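Local coordinates for branched-chain amino acid aminotransferase (Thermoproteus uzoniensis, PDB 5CE8) that transfers amino groups between branched-chain L-amino acids and 2-oxoglutarate with pyridoxal 5'-phosphate as cofactor, and also accepts R-amines, at the interface of chains A and B. Numbering follows the deposited sequence. Chains: chain A/B, Branched-chain amino acid aminotransferase.

The interface of chains A and B. Residues chain A 103, 105, 107, 127, 129, 131; chain B 31-32, 37-38, 115.
Strands 102-109 and 125-132 of chain A pack here against loop residues B:Val31, B:Leu32 and B:Ile115 and helix 34-38 of chain B. The two-fold repeats each contact with the chains exchanged; such dimers are usual in class IV aminotransferases. A:Arg105 carries the polar contact. Its guanidinium grips the phenol oxygen of B:Tyr38 end-on. A:Arg105 NH1 donates to B:Tyr38 OH at 2.9 Å, and NH2 donates to the same oxygen at 3.1 Å. That oxygen lies in the guanidinium plane, while the tyrosine ring stands nearly perpendicular to it, at 84°. A:Arg105 NH1 also donates to the amide oxygen OD1 of B:Asn37 at 2.9 Å. The two side chains meet tip to tip, but NH1 sits above the carbonyl plane, away from a lone pair.

Mostly apolar contacts surround it. B:Leu32 runs antiparallel alongside the A:Arg105 stem. B:Leu32 CD2 touches CB of A:Ala129 at 3.8 Å. B:Ile115 places CD1 near the rim of one guanidinium face. B:Ile115 CG2 meets CE1 of the A:Tyr103 ring at 3.8 Å, and its CG1 faces the tip of A:Ile131. B:Val31 CG2 rests on the methyl of A:Ala127.

The arginine's torsions and its neighbours set the polar groups. Its CG is anti to the backbone N (chi1 176°), and the chain bends at chi2 and chi3. A:Tyr103 OH receives a bond from A:Arg105 NH2, which should limit guanidinium rotation. B:Asn37 CB lies over the centre of the B:Tyr38 ring. B:Asn37 ND2 donates to the backbone oxygen O of B:Val31 at 2.8 Å.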
ATOM      1  N   TYR A 103     -21.772   7.161 -32.738  1.00 24.30           N
ATOM      2  CA  TYR A 103     -20.912   6.369 -31.885  1.00 24.03           C
ATOM      3  C   TYR A 103     -21.126   4.916 -32.280  1.00 24.25           C
ATOM      4  O   TYR A 103     -22.238   4.413 -32.347  1.00 29.25           O
ATOM      5  CB  TYR A 103     -21.314   6.600 -30.456  1.00 28.47           C
ATOM      6  CG  TYR A 103     -20.419   5.946 -29.454  1.00 25.58           C
ATOM      7  CD1 TYR A 103     -20.675   4.651 -29.017  1.00 24.44           C
ATOM      8  CD2 TYR A 103     -19.330   6.622 -28.917  1.00 28.39           C
ATOM      9  CE1 TYR A 103     -19.871   4.043 -28.090  1.00 26.13           C
ATOM     10  CE2 TYR A 103     -18.500   6.008 -27.976  1.00 25.91           C
ATOM     11  CZ  TYR A 103     -18.815   4.749 -27.530  1.00 24.43           C
ATOM     12  OH  TYR A 103     -17.973   4.086 -26.660  1.00 25.82           O
ATOM     13  N   ARG A 105     -20.162   0.997 -31.356  1.00 18.07           N
ATOM     14  CA  ARG A 105     -19.730   0.089 -30.301  1.00 19.42           C
ATOM     15  C   ARG A 105     -19.440  -1.369 -30.745  1.00 19.91           C
ATOM     16  O   ARG A 105     -20.425  -2.168 -30.973  1.00 21.93           O
ATOM     17  CB  ARG A 105     -20.847  -0.009 -29.322  1.00 19.54           C
ATOM     18  CG  ARG A 105     -20.587  -1.021 -28.197  1.00 18.21           C
ATOM     19  CD  ARG A 105     -19.313  -0.858 -27.356  1.00 19.83           C
ATOM     20  NE  ARG A 105     -19.059   0.428 -26.717  1.00 18.85           N
ATOM     21  CZ  ARG A 105     -19.525   0.834 -25.546  1.00 20.97           C
ATOM     22  NH1 ARG A 105     -20.377   0.132 -24.784  1.00 21.47           N
ATOM     23  NH2 ARG A 105     -19.152   2.015 -25.121  1.00 20.83           N
ATOM     24  N   VAL A 107     -18.339  -4.892 -29.570  1.00 17.90           N
ATOM     25  CA  VAL A 107     -18.306  -5.619 -28.391  1.00 17.69           C
ATOM     26  C   VAL A 107     -17.978  -7.072 -28.690  1.00 21.63           C
ATOM     27  O   VAL A 107     -18.608  -7.687 -29.523  1.00 22.74           O
ATOM     28  CB  VAL A 107     -19.543  -5.474 -27.520  1.00 17.40           C
ATOM     29  CG1 VAL A 107     -20.810  -5.796 -28.222  1.00 17.59           C
ATOM     30  CG2 VAL A 107     -19.388  -6.268 -26.243  1.00 19.39           C
ATOM     31  N   ALA A 127     -20.052  -8.261 -31.972  1.00 18.40           N
ATOM     32  CA  ALA A 127     -21.206  -7.471 -32.479  1.00 17.61           C
ATOM     33  C   ALA A 127     -20.767  -6.036 -32.571  1.00 21.55           C
ATOM     34  O   ALA A 127     -19.950  -5.528 -31.696  1.00 17.19           O
ATOM     35  CB  ALA A 127     -22.394  -7.607 -31.554  1.00 17.52           C
ATOM     36  N   ALA A 129     -22.461  -2.300 -33.426  1.00 21.70           N
ATOM     37  CA  ALA A 129     -23.589  -1.387 -33.554  1.00 26.98           C
ATOM     38  C   ALA A 129     -23.099   0.019 -33.767  1.00 27.53           C
ATOM     39  O   ALA A 129     -22.081   0.457 -33.135  1.00 24.24           O
ATOM     40  CB  ALA A 129     -24.398  -1.409 -32.297  1.00 29.10           C
ATOM     41  N   ILE A 131     -24.791   3.918 -33.787  1.00 26.41           N
ATOM     42  CA  ILE A 131     -25.894   4.623 -33.294  1.00 32.20           C
ATOM     43  C   ILE A 131     -25.746   6.160 -33.426  1.00 32.91           C
ATOM     44  O   ILE A 131     -24.670   6.725 -33.170  1.00 26.51           O
ATOM     45  CB  ILE A 131     -26.193   4.121 -31.824  1.00 34.91           C
ATOM     46  CG1 ILE A 131     -25.969   5.179 -30.749  1.00 35.31           C
ATOM     47  CG2 ILE A 131     -25.420   2.827 -31.495  1.00 36.05           C
ATOM     48  CD1 ILE A 131     -26.445   4.757 -29.365  1.00 36.12           C
TER
ATOM     49  N   VAL B  31     -26.958  -7.123 -26.819  1.00 25.24           N
ATOM     50  CA  VAL B  31     -25.463  -7.029 -26.678  1.00 25.79           C
ATOM     51  C   VAL B  31     -25.015  -5.616 -26.350  1.00 25.12           C
ATOM     52  O   VAL B  31     -23.855  -5.381 -26.119  1.00 21.57           O
ATOM     53  CB  VAL B  31     -24.698  -7.513 -27.900  1.00 24.28           C
ATOM     54  CG1 VAL B  31     -24.982  -9.013 -28.163  1.00 26.13           C
ATOM     55  CG2 VAL B  31     -25.005  -6.640 -29.154  1.00 25.33           C
ATOM     56  N   LEU B  32     -25.948  -4.655 -26.392  1.00 27.74           N
ATOM     57  CA  LEU B  32     -25.613  -3.302 -25.948  1.00 26.00           C
ATOM     58  C   LEU B  32     -26.035  -2.985 -24.505  1.00 24.64           C
ATOM     59  O   LEU B  32     -25.944  -1.868 -24.076  1.00 20.65           O
ATOM     60  CB  LEU B  32     -26.308  -2.301 -26.892  1.00 28.12           C
ATOM     61  CG  LEU B  32     -25.891  -2.337 -28.356  1.00 30.88           C
ATOM     62  CD1 LEU B  32     -26.841  -1.430 -29.130  1.00 32.70           C
ATOM     63  CD2 LEU B  32     -24.438  -1.935 -28.563  1.00 36.20           C
ATOM     64  N   ASN B  37     -21.569  -4.854 -21.331  1.00 20.94           N
ATOM     65  CA  ASN B  37     -20.480  -4.035 -21.799  1.00 21.71           C
ATOM     66  C   ASN B  37     -19.647  -3.476 -20.620  1.00 19.95           C
ATOM     67  O   ASN B  37     -18.504  -3.120 -20.837  1.00 17.57           O
ATOM     68  CB  ASN B  37     -21.025  -2.845 -22.587  1.00 21.95           C
ATOM     69  CG  ASN B  37     -21.413  -3.177 -24.013  1.00 23.42           C
ATOM     70  OD1 ASN B  37     -20.706  -2.772 -24.963  1.00 22.92           O
ATOM     71  ND2 ASN B  37     -22.559  -3.876 -24.192  1.00 20.74           N
ATOM     72  N   TYR B  38     -20.226  -3.391 -19.412  1.00 21.54           N
ATOM     73  CA  TYR B  38     -19.584  -2.750 -18.225  1.00 20.28           C
ATOM     74  C   TYR B  38     -19.595  -3.552 -16.866  1.00 20.79           C
ATOM     75  O   TYR B  38     -19.262  -2.980 -15.814  1.00 20.67           O
ATOM     76  CB  TYR B  38     -20.246  -1.399 -17.978  1.00 20.07           C
ATOM     77  CG  TYR B  38     -20.309  -0.527 -19.190  1.00 18.42           C
ATOM     78  CD1 TYR B  38     -19.184  -0.270 -20.007  1.00 16.74           C
ATOM     79  CD2 TYR B  38     -21.494   0.105 -19.522  1.00 17.66           C
ATOM     80  CE1 TYR B  38     -19.300   0.531 -21.143  1.00 18.84           C
ATOM     81  CE2 TYR B  38     -21.623   0.864 -20.652  1.00 17.03           C
ATOM     82  CZ  TYR B  38     -20.561   1.116 -21.453  1.00 19.60           C
ATOM     83  OH  TYR B  38     -20.821   1.951 -22.533  1.00 16.94           O
ATOM     84  N   ILE B 115     -25.265   2.890 -23.842  1.00 21.54           N
ATOM     85  CA  ILE B 115     -23.844   3.223 -23.854  1.00 24.53           C
ATOM     86  C   ILE B 115     -23.374   3.967 -22.590  1.00 22.11           C
ATOM     87  O   ILE B 115     -22.202   3.833 -22.136  1.00 20.48           O
ATOM     88  CB  ILE B 115     -23.586   4.142 -25.079  1.00 24.94           C
ATOM     89  CG1 ILE B 115     -24.047   3.423 -26.375  1.00 29.51           C
ATOM     90  CG2 ILE B 115     -22.130   4.600 -25.119  1.00 24.84           C
ATOM     91  CD1 ILE B 115     -23.447   2.009 -26.579  1.00 25.93           C
TER